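Local atomic coordinates of ATP/GTP-binding site-containing protein A (Brucella abortus, PDB entry 6NTR), a protein that functions in the periplasm to maintain the integrity of the cell envelope, and folds as a beta-barrel-like protein. Residues 4-9 with 214-219; 62-67 with 85-90; 160-165 with 193-198. All coordinates share one frame; numbering follows the deposited sequence.

Interaction 1: 4-9 with 214-219; sequences RLVPHR and YRNGIT. With EDO (1,2-ethanediol), chain G.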
loop_
_atom_site.group_PDB
_atom_site.type_symbol
_atom_site.label_atom_id
_atom_site.label_comp_id
_atom_site.label_asym_id
_atom_site.label_seq_id
_atom_site.Cartn_x
_atom_site.Cartn_y
_atom_site.Cartn_z
ATOM N N ARG A 4 -12.025 13.952 -1.244
ATOM C CA ARG A 4 -11.413 14.471 -0.018
ATOM C C ARG A 4 -11.022 13.387 0.976
ATOM O O ARG A 4 -11.761 13.093 1.889
ATOM C CB ARG A 4 -12.382 15.429 0.680
ATOM C CG ARG A 4 -12.195 16.898 0.324
ATOM C CD ARG A 4 -13.167 17.792 1.076
ATOM N NE ARG A 4 -13.408 19.061 0.396
ATOM C CZ ARG A 4 -14.160 20.033 0.893
ATOM N NH1 ARG A 4 -14.745 19.883 2.065
ATOM N NH2 ARG A 4 -14.333 21.149 0.223
ATOM N N LEU A 5 -9.823 12.843 0.840
ATOM C CA LEU A 5 -9.388 11.785 1.737
ATOM C C LEU A 5 -9.377 12.258 3.162
ATOM O O LEU A 5 -8.852 13.302 3.462
ATOM C CB LEU A 5 -7.997 11.320 1.351
ATOM C CG LEU A 5 -7.792 11.098 -0.133
ATOM C CD1 LEU A 5 -6.338 10.814 -0.434
ATOM C CD2 LEU A 5 -8.664 9.937 -0.563
ATOM N N VAL A 6 -9.949 11.461 4.044
ATOM C CA VAL A 6 -10.027 11.814 5.440
ATOM C C VAL A 6 -8.803 11.414 6.235
ATOM O O VAL A 6 -8.303 10.316 6.118
ATOM C CB VAL A 6 -11.286 11.241 6.082
ATOM C CG1 VAL A 6 -11.229 9.732 6.142
ATOM C CG2 VAL A 6 -11.506 11.843 7.442
ATOM N N PRO A 7 -8.309 12.319 7.063
ATOM C CA PRO A 7 -7.130 12.026 7.865
ATOM C C PRO A 7 -7.467 11.050 8.957
ATOM O O PRO A 7 -8.435 11.237 9.653
ATOM C CB PRO A 7 -6.783 13.380 8.469
ATOM C CG PRO A 7 -7.468 14.368 7.614
ATOM C CD PRO A 7 -8.735 13.708 7.213
ATOM N N HIS A 8 -6.690 9.997 9.085
ATOM C CA HIS A 8 -7.019 8.978 10.050
ATOM C C HIS A 8 -5.866 8.069 10.376
ATOM O O HIS A 8 -4.903 8.006 9.664
ATOM C CB HIS A 8 -8.103 8.102 9.437
ATOM C CG HIS A 8 -7.650 7.408 8.201
ATOM N ND1 HIS A 8 -7.551 8.048 6.992
ATOM C CD2 HIS A 8 -7.192 6.159 8.003
ATOM C CE1 HIS A 8 -7.084 7.210 6.094
ATOM N NE2 HIS A 8 -6.855 6.058 6.683
ATOM N N ARG A 9 -6.010 7.330 11.453
ATOM C CA ARG A 9 -5.027 6.344 11.860
ATOM C C ARG A 9 -5.811 5.058 11.879
ATOM O O ARG A 9 -6.915 5.009 12.386
ATOM C CB ARG A 9 -4.413 6.626 13.223
ATOM C CG ARG A 9 -3.350 5.616 13.618
ATOM C CD ARG A 9 -2.759 5.963 14.969
ATOM N NE ARG A 9 -2.070 4.846 15.594
ATOM C CZ ARG A 9 -2.294 4.450 16.837
ATOM N NH1 ARG A 9 -3.193 5.079 17.567
ATOM N NH2 ARG A 9 -1.628 3.431 17.346
ATOM N N TYR A 214 -13.432 2.772 0.799
ATOM C CA TYR A 214 -14.403 3.833 1.049
ATOM C C TYR A 214 -14.131 5.022 0.142
ATOM O O TYR A 214 -13.017 5.225 -0.334
ATOM C CB TYR A 214 -14.357 4.295 2.508
ATOM C CG TYR A 214 -14.887 3.281 3.462
ATOM C CD1 TYR A 214 -14.119 2.190 3.830
ATOM C CD2 TYR A 214 -16.162 3.396 3.986
ATOM C CE1 TYR A 214 -14.604 1.232 4.692
ATOM C CE2 TYR A 214 -16.658 2.448 4.850
ATOM C CZ TYR A 214 -15.873 1.367 5.200
ATOM O OH TYR A 214 -16.358 0.412 6.057
ATOM N N ARG A 215 -15.169 5.821 -0.088
ATOM C CA ARG A 215 -15.004 7.037 -0.876
ATOM C C ARG A 215 -13.978 8.000 -0.270
ATOM O O ARG A 215 -13.396 8.810 -1.004
ATOM C CB ARG A 215 -16.358 7.734 -1.023
ATOM C CG ARG A 215 -16.592 8.357 -2.356
ATOM C CD ARG A 215 -18.074 8.399 -2.640
ATOM N NE ARG A 215 -18.823 9.275 -1.739
ATOM C CZ ARG A 215 -19.519 10.339 -2.136
ATOM N NH1 ARG A 215 -19.590 10.648 -3.424
ATOM N NH2 ARG A 215 -20.177 11.076 -1.254
ATOM N N ASN A 216 -13.741 7.934 1.046
ATOM C CA ASN A 216 -12.847 8.860 1.730
ATOM C C ASN A 216 -11.440 8.310 1.895
ATOM O O ASN A 216 -10.676 8.828 2.718
ATOM C CB ASN A 216 -13.417 9.242 3.096
ATOM C CG ASN A 216 -13.629 8.043 3.997
ATOM O OD1 ASN A 216 -13.126 6.956 3.726
ATOM N ND2 ASN A 216 -14.364 8.240 5.086
ATOM N N GLY A 217 -11.092 7.267 1.149
ATOM C CA GLY A 217 -9.768 6.704 1.164
ATOM C C GLY A 217 -9.562 5.588 2.158
ATOM O O GLY A 217 -8.599 4.843 2.029
ATOM N N ILE A 218 -10.425 5.458 3.156
ATOM C CA ILE A 218 -10.240 4.403 4.133
ATOM C C ILE A 218 -10.354 3.074 3.414
ATOM O O ILE A 218 -10.988 2.977 2.374
ATOM C CB ILE A 218 -11.280 4.546 5.254
ATOM C CG1 ILE A 218 -11.070 5.879 5.973
ATOM C CG2 ILE A 218 -11.168 3.420 6.250
ATOM C CD1 ILE A 218 -11.900 6.039 7.208
ATOM N N THR A 219 -9.664 2.062 3.915
ATOM C CA THR A 219 -9.747 0.722 3.367
ATOM C C THR A 219 -9.758 -0.268 4.512
ATOM O O THR A 219 -9.289 0.030 5.606
ATOM C CB THR A 219 -8.573 0.371 2.464
ATOM O OG1 THR A 219 -7.433 0.104 3.274
ATOM C CG2 THR A 219 -8.250 1.493 1.564
HETATM C C1 EDO G . -6.703 3.275 4.503
HETATM O O1 EDO G . -7.092 2.526 5.661
HETATM C C2 EDO G . -5.590 2.539 3.788
HETATM O O2 EDO G . -5.321 3.260 2.587
HETATM O O HOH W 1 -14.464 11.774 -1.238
#
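V6 lays its CG1 methyl alongside the amide end of N216, the two side chains running the same way, with CG1 of V6 3.6 Å from ND2 of N216. That methyl sits in the crowded position between backbone N and carbonyl carbon (chi1 67°), from where it also meets CG1 of I218. Next to this overlap the backbones are pinned once: V6 N donates to N216 O at 3.0 Å, nearly straight and on a lone pair in the carbonyl plane. The same oxygen takes a CA-H...O contact from L5. G217, at a positive phi (91°), lets L5 CD2 come within 3.8 Å of its CA. I218 turns its CG1 over the face of the H8 imidazole, a CH-pi contact 4.1 Å from the ring centroid and 5° off the normal. H8 is held for this by its own segment: ND1 donates to V6 O, which lies close to the ring plane, at 2.5 Å. A 1,2-ethanediol, probably from the crystallisation liquor, sits at the ring edge beside NE2; T219 N donates to its O1, and Y12 binds it as well. A water bridges R4 N and R215 O. N216 is set by an Asx turn, its OD1 accepting from I218 N at 3.1 Å, with the donor above the amide plane. Y214 to G217 form a type I beta turn, and Y214 N bonds I218 O; the contact thus packs the N-terminal lead-in of strand 8-19 on a tight turn that links strands 207-214 and 219-220 of the barrel-like fold.

Interaction 2: 62-67 with 85-90; sequences RVTDQQ and TFVDKE. With EDO (1,2-ethanediol), chain F.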
loop_
_atom_site.group_PDB
_atom_site.type_symbol
_atom_site.label_atom_id
_atom_site.label_comp_id
_atom_site.label_asym_id
_atom_site.label_seq_id
_atom_site.Cartn_x
_atom_site.Cartn_y
_atom_site.Cartn_z
ATOM N N ARG A 62 11.037 -15.013 13.218
ATOM C CA ARG A 62 11.611 -13.848 12.549
ATOM C C ARG A 62 10.573 -12.744 12.525
ATOM O O ARG A 62 9.490 -12.917 11.961
ATOM C CB ARG A 62 12.056 -14.147 11.120
ATOM C CG ARG A 62 12.789 -12.970 10.469
ATOM C CD ARG A 62 12.989 -13.121 8.943
ATOM N NE ARG A 62 14.390 -13.344 8.577
ATOM C CZ ARG A 62 14.951 -12.983 7.425
ATOM N NH1 ARG A 62 14.255 -12.341 6.504
ATOM N NH2 ARG A 62 16.230 -13.241 7.208
ATOM N N VAL A 63 10.915 -11.608 13.115
ATOM C CA VAL A 63 10.003 -10.484 13.239
ATOM C C VAL A 63 10.557 -9.362 12.380
ATOM O O VAL A 63 11.572 -8.754 12.724
ATOM C CB VAL A 63 9.842 -10.034 14.694
ATOM C CG1 VAL A 63 8.841 -8.928 14.748
ATOM C CG2 VAL A 63 9.456 -11.210 15.630
ATOM N N THR A 64 9.915 -9.114 11.247
ATOM C CA THR A 64 10.313 -8.062 10.327
ATOM C C THR A 64 9.426 -6.849 10.557
ATOM O O THR A 64 8.206 -6.989 10.677
ATOM C CB THR A 64 10.230 -8.554 8.886
ATOM O OG1 THR A 64 11.085 -9.685 8.721
ATOM C CG2 THR A 64 10.685 -7.512 7.961
ATOM N N ASP A 65 10.059 -5.695 10.754
ATOM C CA ASP A 65 9.385 -4.439 11.039
ATOM C C ASP A 65 9.785 -3.458 9.965
ATOM O O ASP A 65 10.914 -3.006 9.925
ATOM C CB ASP A 65 9.811 -3.935 12.427
ATOM C CG ASP A 65 9.052 -2.724 12.880
ATOM O OD1 ASP A 65 8.798 -1.866 12.057
ATOM O OD2 ASP A 65 8.706 -2.615 14.059
ATOM N N GLN A 66 8.843 -3.125 9.101
ATOM C CA GLN A 66 9.083 -2.201 8.028
ATOM C C GLN A 66 8.467 -0.891 8.465
ATOM O O GLN A 66 7.326 -0.862 8.858
ATOM C CB GLN A 66 8.446 -2.723 6.747
ATOM C CG GLN A 66 9.362 -2.772 5.536
ATOM C CD GLN A 66 9.179 -4.012 4.669
ATOM O OE1 GLN A 66 8.309 -4.825 4.909
ATOM N NE2 GLN A 66 10.010 -4.149 3.660
ATOM N N GLN A 67 9.247 0.179 8.447
ATOM C CA GLN A 67 8.776 1.491 8.854
ATOM C C GLN A 67 9.028 2.432 7.724
ATOM O O GLN A 67 10.110 2.470 7.192
ATOM C CB GLN A 67 9.498 1.975 10.106
ATOM C CG GLN A 67 8.796 1.617 11.389
ATOM C CD GLN A 67 9.657 1.771 12.622
ATOM O OE1 GLN A 67 10.667 1.130 12.742
ATOM N NE2 GLN A 67 9.275 2.648 13.511
ATOM N N THR A 85 13.709 -1.030 7.373
ATOM C CA THR A 85 13.338 -2.427 7.554
ATOM C C THR A 85 14.216 -3.026 8.647
ATOM O O THR A 85 15.442 -3.085 8.497
ATOM C CB THR A 85 13.515 -3.202 6.240
ATOM O OG1 THR A 85 12.895 -2.478 5.164
ATOM C CG2 THR A 85 12.888 -4.585 6.340
ATOM N N PHE A 86 13.601 -3.472 9.742
ATOM C CA PHE A 86 14.315 -4.093 10.850
ATOM C C PHE A 86 14.027 -5.587 10.883
ATOM O O PHE A 86 12.863 -5.991 10.901
ATOM C CB PHE A 86 13.905 -3.481 12.189
ATOM C CG PHE A 86 14.163 -2.012 12.296
ATOM C CD1 PHE A 86 15.438 -1.547 12.519
ATOM C CD2 PHE A 86 13.121 -1.100 12.198
ATOM C CE1 PHE A 86 15.667 -0.219 12.608
ATOM C CE2 PHE A 86 13.353 0.234 12.290
ATOM C CZ PHE A 86 14.621 0.675 12.496
ATOM N N VAL A 87 15.077 -6.403 10.932
ATOM C CA VAL A 87 14.944 -7.854 11.045
ATOM C C VAL A 87 15.425 -8.280 12.425
ATOM O O VAL A 87 16.629 -8.236 12.712
ATOM C CB VAL A 87 15.727 -8.596 9.958
ATOM C CG1 VAL A 87 15.484 -10.078 10.085
ATOM C CG2 VAL A 87 15.308 -8.138 8.607
ATOM N N ASP A 88 14.496 -8.750 13.260
ATOM C CA ASP A 88 14.810 -9.127 14.635
ATOM C C ASP A 88 15.593 -8.004 15.306
ATOM O O ASP A 88 16.629 -8.220 15.937
ATOM C CB ASP A 88 15.560 -10.461 14.694
ATOM C CG ASP A 88 14.732 -11.625 14.155
ATOM O OD1 ASP A 88 13.573 -11.787 14.586
ATOM O OD2 ASP A 88 15.234 -12.374 13.292
ATOM N N LYS A 89 15.065 -6.802 15.151
ATOM C CA LYS A 89 15.576 -5.594 15.777
ATOM C C LYS A 89 16.831 -4.959 15.216
ATOM O O LYS A 89 17.348 -4.034 15.799
ATOM C CB LYS A 89 15.675 -5.808 17.283
ATOM C CG LYS A 89 14.439 -6.495 17.827
ATOM C CD LYS A 89 14.371 -6.520 19.334
ATOM C CE LYS A 89 13.027 -6.028 19.813
ATOM N NZ LYS A 89 12.629 -6.661 21.094
ATOM N N GLU A 90 17.300 -5.426 14.078
ATOM C CA GLU A 90 18.486 -4.864 13.475
ATOM C C GLU A 90 18.130 -4.208 12.176
ATOM O O GLU A 90 17.429 -4.797 11.377
ATOM C CB GLU A 90 19.487 -5.953 13.172
ATOM C CG GLU A 90 19.678 -6.950 14.283
ATOM C CD GLU A 90 20.697 -8.003 13.930
ATOM O OE1 GLU A 90 21.108 -8.069 12.756
ATOM O OE2 GLU A 90 21.082 -8.768 14.832
HETATM C C1 EDO F . 6.644 4.692 10.707
HETATM O O1 EDO F . 6.655 6.073 10.332
HETATM C C2 EDO F . 5.685 4.511 11.876
HETATM O O2 EDO F . 6.401 4.129 13.060
#
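This is an antiparallel beta-hairpin pairing at the surface, joining strand 62-72 to the end of strand 78-87, whose short segments run 167° apart. D65 and F86 form the hydrogen-bonded pair, with D65 N to F86 O at 2.8 Å and F86 N to D65 O at 2.7 Å, both nearly straight. T64 with V87 and Q66 with T85 are the non-hydrogen-bonded pairs on either side. Where the second strand gives way to the type I' turn from V87 to E90, D88 mimics a further hydrogen-bonded pair: D88 N donates to V63 O at 3.0 Å, and its carboxylate OD1 takes V63 N at 3.0 Å from above the carboxylate plane. The D88 CG stands anti to the carbonyl carbon (chi1 -63°), which brings OD1 back across to the partner strand. On the face of T64, V87 and T85, R62 bends at chi3 so that one guanidinium face lies over V87 CG1, 3.8 Å from NE of R62. Further along, Q66 and T85 run side by side, with Q66 CG 3.6 Å from T85 OG1, and the CG2 methyls of T64 and T85 meet. D65 and F86 occupy the other face, and OD2 of D65 forms a salt bridge with R49. Strand 43-56 flanks 62-67 with V51, R53 and R49, while strand 90-102 continues the meander beyond 85-87 through L91, V92 and K93.

Interaction 3: 160-165 with 193-198; sequences ATTVVV and AYFDDK
T161 and Y194 lie side by side and point the same way, facing each other as a non-hydrogen-bonded pair of antiparallel strands. In T161 the hydroxyl takes the crowded place between backbone N and carbonyl carbon (chi1 77°), which leaves CG2 anti to the carbonyl carbon and over the tyrosine. Y194, its own CG anti to the carbonyl carbon, turns a ring face to that methyl, which stands toward the rim, CG2 of T161 being 4.3 Å from the Y194 ring centroid in a CH-pi contact. The tyrosine OH binds a glycerol, probably from the crystallisation liquor, and the ring meets Y207 edge to face. T161 OG1 is hydrogen-bonded to H129 of helix 126-138.

Two hydrogen-bonded pairs bracket this one in the antiparallel ladder of strands 159-165 and 187-195, part of the beta-barrel-like fold. T162 and A193 exchange bonds, with T162 N to A193 O at 3.0 Å and A193 N to T162 O at 3.1 Å. At the other pair F195 N reaches A160 O at 2.7 Å, nearly along the C=O axis, while the return bond from A160 N to F195 O is more bent, 142° at the hydrogen.

A160, T162, A193 and F195 share the opposite face. F195 sets its CG anti to the carbonyl carbon (chi1 -63°), so the ring reaches diagonally over the neighbouring strand to T162, whose OG1 lies 3.8 Å from CE2 of F195; the two side chains cross obliquely. The CB of A160 packs against the CB of F195 at 4.2 Å, and P205 adjoins both A193 and F195.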
loop_
_atom_site.group_PDB
_atom_site.type_symbol
_atom_site.label_atom_id
_atom_site.label_comp_id
_atom_site.label_asym_id
_atom_site.label_seq_id
_atom_site.Cartn_x
_atom_site.Cartn_y
_atom_site.Cartn_z
ATOM N N ALA A 160 3.280 -1.348 -13.210
ATOM C CA ALA A 160 1.983 -1.372 -13.857
ATOM C C ALA A 160 0.967 -1.977 -12.896
ATOM O O ALA A 160 1.214 -3.047 -12.330
ATOM C CB ALA A 160 2.058 -2.193 -15.142
ATOM N N THR A 161 -0.144 -1.288 -12.699
ATOM C CA THR A 161 -1.191 -1.765 -11.822
ATOM C C THR A 161 -2.535 -1.872 -12.550
ATOM O O THR A 161 -2.965 -0.937 -13.192
ATOM C CB THR A 161 -1.328 -0.878 -10.572
ATOM O OG1 THR A 161 -2.012 0.330 -10.899
ATOM C CG2 THR A 161 0.027 -0.535 -10.015
ATOM N N THR A 162 -3.194 -3.014 -12.431
ATOM C CA THR A 162 -4.486 -3.231 -13.059
ATOM C C THR A 162 -5.496 -3.187 -11.959
ATOM O O THR A 162 -5.367 -3.902 -10.997
ATOM C CB THR A 162 -4.577 -4.615 -13.694
ATOM O OG1 THR A 162 -3.665 -4.694 -14.776
ATOM C CG2 THR A 162 -5.951 -4.876 -14.211
ATOM N N VAL A 163 -6.508 -2.358 -12.105
ATOM C CA VAL A 163 -7.515 -2.230 -11.085
ATOM C C VAL A 163 -8.831 -2.858 -11.504
ATOM O O VAL A 163 -9.283 -2.630 -12.596
ATOM C CB VAL A 163 -7.773 -0.750 -10.780
ATOM C CG1 VAL A 163 -8.794 -0.595 -9.687
ATOM C CG2 VAL A 163 -6.489 -0.033 -10.421
ATOM N N VAL A 164 -9.429 -3.659 -10.636
ATOM C CA VAL A 164 -10.714 -4.271 -10.887
ATOM C C VAL A 164 -11.631 -3.854 -9.748
ATOM O O VAL A 164 -11.317 -4.081 -8.600
ATOM C CB VAL A 164 -10.619 -5.801 -10.966
ATOM C CG1 VAL A 164 -11.993 -6.420 -11.102
ATOM C CG2 VAL A 164 -9.732 -6.226 -12.113
ATOM N N VAL A 165 -12.772 -3.255 -10.075
ATOM C CA VAL A 165 -13.725 -2.774 -9.084
ATOM C C VAL A 165 -15.031 -3.557 -9.207
ATOM O O VAL A 165 -15.434 -3.945 -10.306
ATOM C CB VAL A 165 -13.962 -1.259 -9.270
ATOM C CG1 VAL A 165 -14.701 -0.672 -8.108
ATOM C CG2 VAL A 165 -12.655 -0.552 -9.482
ATOM N N ALA A 193 -3.658 -5.593 -9.009
ATOM C CA ALA A 193 -2.594 -6.522 -9.358
ATOM C C ALA A 193 -1.415 -5.736 -9.902
ATOM O O ALA A 193 -1.594 -4.859 -10.750
ATOM C CB ALA A 193 -3.057 -7.553 -10.383
ATOM N N TYR A 194 -0.222 -6.057 -9.412
ATOM C CA TYR A 194 0.982 -5.292 -9.677
ATOM C C TYR A 194 1.859 -6.093 -10.621
ATOM O O TYR A 194 2.156 -7.260 -10.360
ATOM C CB TYR A 194 1.726 -4.986 -8.370
ATOM C CG TYR A 194 1.100 -3.932 -7.448
ATOM C CD1 TYR A 194 -0.079 -4.182 -6.769
ATOM C CD2 TYR A 194 1.740 -2.723 -7.198
ATOM C CE1 TYR A 194 -0.628 -3.248 -5.920
ATOM C CE2 TYR A 194 1.196 -1.784 -6.338
ATOM C CZ TYR A 194 0.010 -2.057 -5.703
ATOM O OH TYR A 194 -0.542 -1.133 -4.847
ATOM N N PHE A 195 2.231 -5.460 -11.716
ATOM C CA PHE A 195 3.015 -6.100 -12.738
ATOM C C PHE A 195 4.228 -5.294 -13.090
ATOM O O PHE A 195 4.201 -4.077 -13.117
ATOM C CB PHE A 195 2.188 -6.260 -14.036
ATOM C CG PHE A 195 0.989 -7.141 -13.901
ATOM C CD1 PHE A 195 1.110 -8.496 -13.965
ATOM C CD2 PHE A 195 -0.251 -6.605 -13.721
ATOM C CE1 PHE A 195 0.019 -9.307 -13.834
ATOM C CE2 PHE A 195 -1.350 -7.407 -13.586
ATOM C CZ PHE A 195 -1.214 -8.762 -13.639
ATOM N N ASP A 196 5.290 -6.007 -13.385
ATOM C CA ASP A 196 6.474 -5.352 -13.836
ATOM C C ASP A 196 6.824 -5.950 -15.166
ATOM O O ASP A 196 6.720 -7.142 -15.383
ATOM C CB ASP A 196 7.642 -5.447 -12.868
ATOM C CG ASP A 196 8.696 -4.433 -13.177
ATOM O OD1 ASP A 196 8.336 -3.308 -13.545
ATOM O OD2 ASP A 196 9.878 -4.755 -13.084
ATOM N N ASP A 197 7.238 -5.077 -16.051
ATOM C CA ASP A 197 7.605 -5.425 -17.400
ATOM C C ASP A 197 8.781 -6.372 -17.503
ATOM O O ASP A 197 8.806 -7.231 -18.366
ATOM C CB ASP A 197 7.942 -4.162 -18.202
ATOM C CG ASP A 197 7.802 -2.900 -17.397
ATOM O OD1 ASP A 197 6.809 -2.780 -16.670
ATOM O OD2 ASP A 197 8.679 -2.042 -17.483
ATOM N N LYS A 198 9.743 -6.272 -16.587
ATOM C CA LYS A 198 11.005 -7.005 -16.725
ATOM C C LYS A 198 10.872 -8.500 -16.858
ATOM O O LYS A 198 11.458 -9.103 -17.745
ATOM C CB LYS A 198 11.881 -6.712 -15.502
ATOM C CG LYS A 198 13.354 -7.028 -15.675
ATOM C CD LYS A 198 14.064 -7.145 -14.344
ATOM C CE LYS A 198 14.578 -5.796 -13.869
ATOM N NZ LYS A 198 15.456 -5.889 -12.661
#

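In the fold
Interactions 2 and 3 are surface contacts made by antiparallel strand pairing, whereas interaction 1 is partly buried and joins the chain start to a turn near its end through one backbone bond. The loop it closes spans 204 residues and contains both others, which follow each other in series. Their centres lie about 23 to 28 Å apart and none touches another. No two share a strand. Interaction 3 has an aromatic on each face, one under a threonine methyl, while interaction 2 is more polar, with a carboxylate accepting a backbone N-H just past the last bridge and an arginine over a valine. Interaction 1 rests on aliphatic contacts and an imidazole face, with an Asx turn shaping one side.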